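Local structure of butyryl-CoA dehydrogenase (Marinomonas mediterranea, 6CXT) at residues I64-K69 against L299-W304; Y178-A183 against E228-I234; D240-C244 against N312-V316; F250-M254 against I323-F327. The protein is a flavoprotein of the acyl-CoA dehydrogenase family that binds flavin-adenine dinucleotide and FK4, and is found together with an alpha/beta hydrolase fold protein. The contacts are given in a common frame with arbitrary orientation. Numbering follows the deposited sequence.

Contact 1: residues I64-K69 against L299-W304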
# COMPACT_ATOMS: atom_id res chain seq x y z
N ILE B 64 30.30 -15.90 3.67
CA ILE B 64 29.12 -15.05 3.94
C ILE B 64 27.79 -15.82 3.91
O ILE B 64 26.96 -15.70 4.83
CB ILE B 64 29.11 -13.79 3.05
CG1 ILE B 64 30.44 -13.06 3.19
CG2 ILE B 64 28.07 -12.79 3.55
CD1 ILE B 64 30.65 -12.05 2.08
N LEU B 65 27.59 -16.64 2.89
CA LEU B 65 26.34 -17.40 2.86
C LEU B 65 26.12 -18.32 4.03
O LEU B 65 24.99 -18.38 4.56
CB LEU B 65 26.16 -18.20 1.56
CG LEU B 65 25.53 -17.37 0.44
CD1 LEU B 65 25.81 -18.04 -0.90
CD2 LEU B 65 24.01 -17.15 0.67
N THR B 66 27.17 -19.07 4.42
CA THR B 66 27.04 -19.96 5.55
C THR B 66 26.76 -19.14 6.82
O THR B 66 25.96 -19.55 7.67
CB THR B 66 28.32 -20.81 5.77
OG1 THR B 66 28.57 -21.56 4.58
CG2 THR B 66 28.10 -21.77 6.89
N THR B 67 27.47 -18.02 6.94
CA THR B 67 27.35 -17.18 8.13
C THR B 67 25.89 -16.66 8.22
O THR B 67 25.26 -16.77 9.28
CB THR B 67 28.28 -15.96 8.04
OG1 THR B 67 29.65 -16.37 8.14
CG2 THR B 67 27.99 -14.91 9.16
N ILE B 68 25.37 -16.10 7.12
CA ILE B 68 23.99 -15.54 7.18
C ILE B 68 22.94 -16.64 7.43
O ILE B 68 21.91 -16.41 8.09
CB ILE B 68 23.62 -14.59 6.01
CG1 ILE B 68 23.58 -15.27 4.66
CG2 ILE B 68 24.52 -13.34 6.00
CD1 ILE B 68 22.19 -15.76 4.31
N LYS B 69 23.19 -17.84 6.90
CA LYS B 69 22.23 -18.94 7.09
C LYS B 69 22.16 -19.31 8.55
O LYS B 69 21.08 -19.60 9.09
CB LYS B 69 22.59 -20.15 6.21
CG LYS B 69 21.60 -21.31 6.22
CD LYS B 69 20.19 -20.92 5.78
CE LYS B 69 19.35 -22.16 5.51
NZ LYS B 69 17.99 -21.74 5.03
N LEU B 299 18.18 -11.54 0.58
CA LEU B 299 19.31 -11.70 1.51
C LEU B 299 20.36 -12.65 0.92
O LEU B 299 21.55 -12.33 0.90
CB LEU B 299 18.72 -12.26 2.83
CG LEU B 299 19.73 -12.76 3.89
CD1 LEU B 299 20.59 -11.58 4.40
CD2 LEU B 299 19.04 -13.58 5.01
N TYR B 300 19.89 -13.81 0.46
CA TYR B 300 20.78 -14.84 -0.13
C TYR B 300 21.53 -14.26 -1.33
O TYR B 300 22.74 -14.42 -1.45
CB TYR B 300 20.02 -16.11 -0.52
CG TYR B 300 19.45 -16.89 0.66
CD1 TYR B 300 19.78 -16.54 2.01
CD2 TYR B 300 18.55 -17.94 0.43
CE1 TYR B 300 19.26 -17.26 3.06
CE2 TYR B 300 18.01 -18.68 1.49
CZ TYR B 300 18.36 -18.31 2.80
OH TYR B 300 17.83 -19.02 3.84
N TYR B 301 20.81 -13.52 -2.18
CA TYR B 301 21.41 -12.89 -3.31
C TYR B 301 22.46 -11.85 -2.89
O TYR B 301 23.58 -11.85 -3.47
CB TYR B 301 20.36 -12.30 -4.24
CG TYR B 301 20.97 -11.61 -5.41
CD1 TYR B 301 21.71 -12.34 -6.38
CD2 TYR B 301 20.86 -10.21 -5.57
CE1 TYR B 301 22.30 -11.69 -7.47
CE2 TYR B 301 21.45 -9.56 -6.68
CZ TYR B 301 22.14 -10.32 -7.62
OH TYR B 301 22.72 -9.66 -8.68
N ALA B 302 22.14 -10.98 -1.90
CA ALA B 302 23.08 -9.96 -1.45
C ALA B 302 24.32 -10.66 -0.86
O ALA B 302 25.43 -10.22 -1.17
CB ALA B 302 22.47 -9.06 -0.36
N ALA B 303 24.13 -11.72 -0.05
CA ALA B 303 25.26 -12.42 0.56
C ALA B 303 26.13 -13.08 -0.51
O ALA B 303 27.35 -13.01 -0.46
CB ALA B 303 24.80 -13.44 1.59
N TRP B 304 25.50 -13.72 -1.49
CA TRP B 304 26.25 -14.31 -2.59
C TRP B 304 27.02 -13.26 -3.36
O TRP B 304 28.18 -13.46 -3.72
CB TRP B 304 25.32 -15.09 -3.55
CG TRP B 304 26.04 -15.57 -4.78
CD1 TRP B 304 26.77 -16.72 -4.90
CD2 TRP B 304 26.12 -14.90 -6.03
NE1 TRP B 304 27.30 -16.81 -6.17
CE2 TRP B 304 26.92 -15.72 -6.89
CE3 TRP B 304 25.59 -13.71 -6.53
CZ2 TRP B 304 27.20 -15.37 -8.21
CZ3 TRP B 304 25.87 -13.36 -7.87
CH2 TRP B 304 26.67 -14.20 -8.69
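A buried, obliquely antiparallel helix-helix packing joins the first turns of helix 64-77 to helix 279-306, the local axes 9.1 Å apart at closest approach with 145° between their directions. A303, with its small CB facing the other helix, is the centre of the packing: it meets I64 CG2 at 3.9 Å, L65 CD2 at 3.9 Å and I68 CG1 at 3.8 Å, so I64, L65 and, one turn on, I68 converge on one methyl. L65 also touches the neighbours of A303, CD2 lying 3.7 Å from Y300 O and CD1 4.0 Å from W304 CB. In the acyl-CoA dehydrogenase fold this joins the N-terminal helical domain to the C-terminal helical bundle. I68 CD1 approaches the edge of the Y300 ring, 3.4 Å from Y300 CD1, and touches L299 CD2 at 3.9 Å. At the end of the apolar seam K69 NZ donates a hydrogen bond to Y300 OH (3.0 Å), a hydroxyl also hydrogen-bonded to E72. M1 of a second subunit packs on L65 and Y300.

Contact 2: residues Y178-A183 against E228-I234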
# COMPACT_ATOMS: atom_id res chain seq x y z
N TYR B 178 34.75 14.40 2.70
CA TYR B 178 34.50 12.96 2.63
C TYR B 178 35.72 12.11 2.90
O TYR B 178 35.60 10.98 3.43
CB TYR B 178 33.88 12.65 1.22
CG TYR B 178 33.80 11.22 0.76
CD1 TYR B 178 33.06 10.26 1.48
CD2 TYR B 178 34.44 10.82 -0.43
CE1 TYR B 178 32.98 8.94 1.04
CE2 TYR B 178 34.37 9.50 -0.89
CZ TYR B 178 33.63 8.56 -0.15
OH TYR B 178 33.55 7.27 -0.61
N LEU B 179 36.91 12.61 2.54
CA LEU B 179 38.11 11.81 2.77
C LEU B 179 38.92 12.40 3.95
O LEU B 179 40.16 12.20 4.04
CB LEU B 179 38.92 11.65 1.48
CG LEU B 179 38.18 11.03 0.29
CD1 LEU B 179 39.05 11.18 -0.95
CD2 LEU B 179 37.86 9.54 0.52
N GLY B 180 38.22 13.12 4.81
CA GLY B 180 38.80 13.71 6.03
C GLY B 180 38.44 13.12 7.40
O GLY B 180 38.59 13.82 8.44
N GLN B 181 38.04 11.84 7.43
CA GLN B 181 37.64 11.19 8.67
C GLN B 181 38.52 10.00 8.86
O GLN B 181 39.08 9.50 7.91
CB GLN B 181 36.13 10.74 8.58
CG GLN B 181 35.17 11.90 8.54
CD GLN B 181 33.73 11.49 8.16
OE1 GLN B 181 33.49 10.34 7.83
NE2 GLN B 181 32.80 12.43 8.22
N THR B 182 38.61 9.51 10.10
CA THR B 182 39.40 8.33 10.41
C THR B 182 38.68 7.46 11.45
O THR B 182 37.96 7.99 12.30
CB THR B 182 40.82 8.80 10.98
OG1 THR B 182 41.45 9.66 9.98
CG2 THR B 182 41.73 7.67 11.33
N ALA B 183 38.88 6.15 11.34
CA ALA B 183 38.33 5.17 12.25
C ALA B 183 39.36 4.78 13.31
O ALA B 183 40.54 4.55 12.98
CB ALA B 183 37.90 3.93 11.49
N GLU B 228 44.86 7.54 8.05
CA GLU B 228 44.16 8.81 8.20
C GLU B 228 43.38 9.13 6.92
O GLU B 228 43.90 8.96 5.80
CB GLU B 228 45.10 9.96 8.56
CG GLU B 228 44.38 11.25 9.00
CD GLU B 228 44.00 12.20 7.84
OE1 GLU B 228 44.82 12.25 6.88
OE2 GLU B 228 42.94 12.93 7.87
N GLY B 229 42.13 9.58 7.10
CA GLY B 229 41.25 9.96 5.97
C GLY B 229 40.35 8.86 5.40
O GLY B 229 39.41 9.18 4.63
N GLN B 230 40.64 7.59 5.72
CA GLN B 230 39.89 6.45 5.19
C GLN B 230 38.56 6.16 5.96
O GLN B 230 37.88 5.20 5.62
CB GLN B 230 40.71 5.17 5.17
CG GLN B 230 41.88 5.17 4.20
CD GLN B 230 42.56 3.81 4.03
OE1 GLN B 230 42.73 3.02 4.97
NE2 GLN B 230 42.97 3.54 2.79
N GLY B 231 38.26 6.96 6.97
CA GLY B 231 37.15 6.74 7.92
C GLY B 231 35.81 6.53 7.20
O GLY B 231 35.10 5.54 7.49
N ALA B 232 35.46 7.44 6.29
CA ALA B 232 34.19 7.32 5.56
C ALA B 232 34.04 6.00 4.80
O ALA B 232 32.97 5.36 4.85
CB ALA B 232 33.95 8.50 4.65
N ARG B 233 35.10 5.56 4.12
CA ARG B 233 35.08 4.33 3.34
C ARG B 233 35.16 3.07 4.16
O ARG B 233 34.57 2.03 3.81
CB ARG B 233 36.10 4.37 2.19
CG ARG B 233 35.76 5.50 1.20
CD ARG B 233 36.75 5.68 0.04
NE ARG B 233 36.72 4.55 -0.87
CZ ARG B 233 35.86 4.39 -1.89
NH1 ARG B 233 34.92 5.30 -2.19
NH2 ARG B 233 35.98 3.28 -2.63
N ILE B 234 35.87 3.12 5.28
CA ILE B 234 35.84 2.00 6.21
C ILE B 234 34.42 1.88 6.83
O ILE B 234 33.92 0.78 7.01
CB ILE B 234 36.92 2.17 7.33
CG1 ILE B 234 38.31 1.94 6.67
CG2 ILE B 234 36.71 1.14 8.47
CD1 ILE B 234 39.49 2.16 7.59
O HOH W 1 36.97 9.83 5.51
O HOH W 2 42.33 13.42 5.37
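Y178, A232 and G229 carry large buried areas where the turn leading into strand 181-187 meets the start of helix 231-245. A232 points its CB at the turn, 3.2 Å from Y178 O and 3.7 Å from Y178 CD1, against the Y178 side chain. Beyond it the Y178 hydroxyl accepts a hydrogen bond from R233 NH1 (2.9 Å), while R233 NE forms a salt bridge with E55 of the alpha/beta hydrolase fold protein. The side chain of Y178 also lies about 4 Å from FK4. G229 sits against the turn, its CA 3.2 Å from L179 O; its positive phi, and the clash a CB would make with L179 O, call for glycine. G229 N donates to T182 OG1 (3.0 Å), which is also hydrogen-bonded to T172. G231 presses on the strand, its CA 3.7 Å from T182 CA, and its N donates to Q181 O (2.8 Å), an oxygen less surely placed. Water 1 accepts from Q181 N (3.0 Å) and A232 N (2.9 Å), with Y178 O and G229 O each 2.7 Å from its oxygen; water 2 donates to L179 O (2.8 Å) and E228 OE2 (2.6 Å), the latter also hydrogen-bonded to T172. Main-chain groups and two bridging waters supply much of the polar bonding, beside the Y178 and T182 side-chain bonds, so this junction of the middle beta domain with the C-terminal helices relies on close main-chain fit, including two glycines.

Contact 3: residues D240-C244 against N312-V316. With FK4 (S-[2-({N-[(2R)-2-hydroxy-4-{[(R)-hydroxy(oxo)-lambda~5~-phosphanyl]oxy}-3,3-dimethylbutanoyl]-beta-alanyl}amino)ethyl] 1H-pyrrole-2-carbothioate), chain C.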
# COMPACT_ATOMS: atom_id res chain seq x y z
N ASP B 240 28.33 -2.22 4.83
CA ASP B 240 28.08 -3.28 3.86
C ASP B 240 27.98 -4.64 4.54
O ASP B 240 27.10 -5.45 4.21
CB ASP B 240 29.09 -3.27 2.73
CG ASP B 240 28.60 -4.03 1.52
OD1 ASP B 240 27.58 -3.60 0.91
OD2 ASP B 240 29.21 -5.06 1.20
N TRP B 241 28.82 -4.88 5.54
CA TRP B 241 28.72 -6.08 6.33
C TRP B 241 27.45 -6.11 7.20
O TRP B 241 26.77 -7.14 7.27
CB TRP B 241 29.95 -6.22 7.29
CG TRP B 241 31.14 -6.80 6.58
CD1 TRP B 241 32.29 -6.13 6.17
CD2 TRP B 241 31.31 -8.16 6.21
NE1 TRP B 241 33.14 -7.01 5.54
CE2 TRP B 241 32.59 -8.26 5.56
CE3 TRP B 241 30.52 -9.31 6.34
CZ2 TRP B 241 33.04 -9.44 5.01
CZ3 TRP B 241 30.99 -10.49 5.84
CH2 TRP B 241 32.27 -10.56 5.19
N GLU B 242 27.18 -5.02 7.88
CA GLU B 242 26.06 -4.98 8.85
C GLU B 242 24.69 -5.05 8.11
O GLU B 242 23.82 -5.84 8.46
CB GLU B 242 26.13 -3.72 9.68
CG GLU B 242 25.11 -3.73 10.80
CD GLU B 242 25.22 -2.51 11.67
OE1 GLU B 242 26.00 -2.55 12.63
OE2 GLU B 242 24.53 -1.50 11.43
N ARG B 243 24.54 -4.23 7.08
CA ARG B 243 23.26 -4.15 6.33
C ARG B 243 22.97 -5.50 5.69
O ARG B 243 21.81 -5.87 5.53
CB ARG B 243 23.36 -3.05 5.27
CG ARG B 243 23.27 -1.63 5.87
CD ARG B 243 23.59 -0.64 4.74
NE ARG B 243 23.77 0.69 5.30
CZ ARG B 243 24.41 1.70 4.68
NH1 ARG B 243 24.97 1.50 3.50
NH2 ARG B 243 24.51 2.89 5.27
N CYS B 244 24.02 -6.23 5.32
CA CYS B 244 23.88 -7.55 4.71
C CYS B 244 23.59 -8.64 5.74
O CYS B 244 22.56 -9.39 5.62
CB CYS B 244 25.16 -7.93 3.94
SG CYS B 244 25.04 -9.49 3.01
N ASN B 312 28.57 -4.74 -4.63
CA ASN B 312 27.30 -5.36 -4.17
C ASN B 312 26.41 -4.45 -3.34
O ASN B 312 25.53 -4.93 -2.67
CB ASN B 312 27.59 -6.60 -3.35
CG ASN B 312 28.52 -6.28 -2.21
OD1 ASN B 312 29.76 -6.38 -2.35
ND2 ASN B 312 27.96 -5.85 -1.10
N THR B 313 26.64 -3.15 -3.38
CA THR B 313 25.98 -2.22 -2.52
C THR B 313 24.47 -2.16 -2.83
O THR B 313 23.64 -2.09 -1.89
CB THR B 313 26.59 -0.81 -2.66
OG1 THR B 313 27.94 -0.87 -2.18
CG2 THR B 313 25.85 0.21 -1.80
N LYS B 314 24.12 -2.13 -4.13
CA LYS B 314 22.68 -2.10 -4.51
C LYS B 314 21.93 -3.30 -3.92
O LYS B 314 20.90 -3.10 -3.28
CB LYS B 314 22.53 -2.10 -6.03
CG LYS B 314 21.07 -1.86 -6.52
CD LYS B 314 21.06 -1.77 -8.06
CE LYS B 314 21.28 -3.18 -8.63
NZ LYS B 314 21.21 -3.04 -10.08
N ALA B 315 22.47 -4.51 -4.10
CA ALA B 315 21.81 -5.71 -3.60
C ALA B 315 21.67 -5.68 -2.09
O ALA B 315 20.66 -6.17 -1.53
CB ALA B 315 22.55 -6.97 -4.01
N VAL B 316 22.72 -5.18 -1.41
CA VAL B 316 22.68 -5.11 0.07
C VAL B 316 21.66 -4.09 0.55
O VAL B 316 20.88 -4.34 1.49
CB VAL B 316 24.11 -4.87 0.66
CG1 VAL B 316 24.02 -4.47 2.15
CG2 VAL B 316 24.94 -6.14 0.53
O01 FK4 C . 28.35 4.79 0.64
P02 FK4 C . 28.75 6.20 1.21
O03 FK4 C . 27.71 6.90 2.16
C04 FK4 C . 26.35 6.75 1.90
C05 FK4 C . 25.48 7.86 2.40
C06 FK4 C . 24.01 7.50 2.07
C07 FK4 C . 25.91 9.17 1.68
C08 FK4 C . 25.67 8.10 3.92
O09 FK4 C . 25.13 9.33 4.35
C10 FK4 C . 25.15 6.94 4.79
N11 FK4 C . 24.10 7.33 5.72
C12 FK4 C . 23.54 6.33 6.55
C13 FK4 C . 24.27 6.23 7.91
C14 FK4 C . 24.16 4.90 8.52
N15 FK4 C . 24.28 4.98 9.91
C16 FK4 C . 24.29 3.75 10.71
C17 FK4 C . 25.09 3.93 12.01
S18 FK4 C . 25.53 2.38 12.75
C19 FK4 C . 23.93 1.64 13.10
C20 FK4 C . 24.26 0.45 13.91
C21 FK4 C . 23.40 -0.34 14.65
C22 FK4 C . 24.21 -1.36 15.20
C23 FK4 C . 25.54 -1.15 14.78
N24 FK4 C . 25.60 -0.06 13.99
O25 FK4 C . 22.91 2.37 13.10
O26 FK4 C . 24.03 3.85 7.90
O27 FK4 C . 25.53 5.72 4.70
O28 FK4 C . 30.03 6.04 1.96
O HOH W 3 31.64 -4.86 -0.88
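A carboxylate-amide pair links helix 231-245 to the residue preceding helix 313-338: N312 ND2 donates to D240 OD2 at 2.7 Å and nearly straight (168°). Water 3 closes a second path between the same side chains, donating to N312 OD1 (2.8 Å) and to D240 OD2 (3.2 Å). D240 OD2 also forms a salt bridge with K306, so the carboxylate is paired with an ammonium and also accepts a bond from an amide. N312 occupies the N-cap position of helix 313-338, yet its side chain makes no capping bond and reaches across to D240 instead. One turn on, V316 makes most of the remaining contact: CG1 lies 3.5 Å from R243 CB and 3.6 Å from C244 N, CG2 3.9 Å from C244 CB and 3.7 Å from D240 OD1. R243 starts toward V316, but its guanidinium leads away to FK4, where NH2 donates to the amide carbonyl oxygens O26 (2.8 Å) and O27 (3.1 Å); R243 NE is hydrogen-bonded to S363 O. Within the C-terminal helical domain of the acyl-CoA dehydrogenase fold, helix 231-245 thus packs on the start of helix 313-338, while R243, with E242, lines the FK4 pocket.

Contact 4: residues F250-M254 against I323-F327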
# COMPACT_ATOMS: atom_id res chain seq x y z
N PHE B 250 16.26 -10.98 11.14
CA PHE B 250 14.83 -10.64 11.06
C PHE B 250 14.13 -11.53 10.04
O PHE B 250 12.92 -11.69 10.12
CB PHE B 250 14.70 -9.19 10.65
CG PHE B 250 15.53 -8.28 11.53
CD1 PHE B 250 15.43 -8.37 12.95
CD2 PHE B 250 16.42 -7.34 10.96
CE1 PHE B 250 16.25 -7.59 13.80
CE2 PHE B 250 17.20 -6.51 11.80
CZ PHE B 250 17.15 -6.65 13.20
N VAL B 251 14.86 -12.06 9.07
CA VAL B 251 14.29 -13.07 8.18
C VAL B 251 13.92 -14.30 9.02
O VAL B 251 12.80 -14.83 8.90
CB VAL B 251 15.30 -13.48 7.07
CG1 VAL B 251 14.80 -14.71 6.30
CG2 VAL B 251 15.53 -12.31 6.09
N GLY B 252 14.81 -14.76 9.90
CA GLY B 252 14.43 -15.81 10.86
C GLY B 252 13.25 -15.40 11.75
O GLY B 252 12.28 -16.19 11.94
N ALA B 253 13.28 -14.18 12.30
CA ALA B 253 12.19 -13.75 13.16
C ALA B 253 10.84 -13.78 12.37
O ALA B 253 9.80 -14.14 12.94
CB ALA B 253 12.44 -12.36 13.75
N MET B 254 10.87 -13.43 11.10
CA MET B 254 9.64 -13.42 10.27
C MET B 254 9.15 -14.86 10.01
O MET B 254 7.96 -15.06 9.95
CB MET B 254 9.88 -12.69 8.93
CG MET B 254 9.84 -11.16 9.19
SD MET B 254 9.94 -10.35 7.59
CE MET B 254 11.69 -10.50 7.18
N ILE B 323 13.94 -6.52 3.89
CA ILE B 323 13.82 -7.30 5.14
C ILE B 323 13.17 -6.44 6.23
O ILE B 323 12.22 -6.90 6.93
CB ILE B 323 15.21 -7.82 5.62
CG1 ILE B 323 15.70 -8.92 4.66
CG2 ILE B 323 15.12 -8.39 7.07
CD1 ILE B 323 17.18 -9.25 4.83
N SER B 324 13.68 -5.22 6.40
CA SER B 324 13.25 -4.42 7.52
C SER B 324 11.77 -3.99 7.28
O SER B 324 10.94 -4.02 8.21
CB SER B 324 14.17 -3.18 7.70
OG SER B 324 14.16 -2.39 6.50
N GLU B 325 11.44 -3.64 6.03
CA GLU B 325 10.03 -3.28 5.71
C GLU B 325 9.08 -4.49 5.87
O GLU B 325 7.96 -4.34 6.41
CB GLU B 325 9.87 -2.57 4.34
CG GLU B 325 10.64 -1.22 4.32
CD GLU B 325 10.03 -0.14 5.20
OE1 GLU B 325 8.89 -0.29 5.74
OE2 GLU B 325 10.68 0.95 5.39
N ALA B 326 9.53 -5.65 5.40
CA ALA B 326 8.70 -6.86 5.57
C ALA B 326 8.50 -7.17 7.06
O ALA B 326 7.44 -7.60 7.47
CB ALA B 326 9.31 -8.05 4.81
N PHE B 327 9.53 -6.89 7.88
CA PHE B 327 9.50 -7.20 9.28
C PHE B 327 8.50 -6.30 9.99
O PHE B 327 7.74 -6.77 10.84
CB PHE B 327 10.94 -7.17 9.88
CG PHE B 327 11.05 -7.63 11.31
CD1 PHE B 327 10.19 -8.60 11.86
CD2 PHE B 327 12.12 -7.16 12.11
CE1 PHE B 327 10.35 -9.07 13.19
CE2 PHE B 327 12.27 -7.60 13.42
CZ PHE B 327 11.38 -8.55 13.96
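I323 opens the second segment by pointing at helix 248-267. Its CG2 lies 3.7 Å from F250 CB, at the edge of the F250 ring, and its CG1 3.7 Å from V251 CG2, so it fills the space beside the first turn of segment 250-254. M254 CE comes back along the interface to lie 3.6 Å from I323 O and 4.0 Å from I323 CG2. S324 points sideways and makes no contact here, and E325 points away; E325 forms a salt bridge with R336 of a third subunit and a hydrogen bond with S366. A326 presents its CB to the thioether, 3.7 Å from M254 SD. F327 then places its ring in the interface: CE2 meets F250 CD1 at 3.3 Å, CE1 meets A253 CB at 3.9 Å, and CD1 meets M254 CG at 3.7 Å, with F250 O over one face. The F250 and F327 rings are near parallel (19°) but slid apart, centroids 5.2 Å from each other, with barely any overlap. The local axes run in roughly the same direction, at 29° and 9.7 Å apart at closest approach, a spacing filled by these large apolar side chains. In the C-terminal helical bundle of the acyl-CoA dehydrogenase fold, helix 279-306 packs on V251, M254 and I323, and helix 351-359 on F250, S324 and F327.

Contacts 1, 3 and 4 lie in the helical core, and L299 ties them together: its CD1 is 3.2 Å from C244 O of contact 3, and its CD2 is 3.9 Å from V251 CG2 of contact 4. Contacts 3 and 4 share helix 313-338 and stay within the C-terminal domain, whereas contact 1 brings in the N-terminal domain. Contact 2, also largely buried, lies farther from the chain centre, with its midpoint about 27 Å from that of contact 1; it shares helix 231-245 with contact 3. Chemistry follows place: contact 4 is apolar, contact 1 adds one polar pair, contact 3 mixes a carboxylate-amide bond with ligand binding, and contact 2 relies mostly on main chain and water, with a few side-chain bonds.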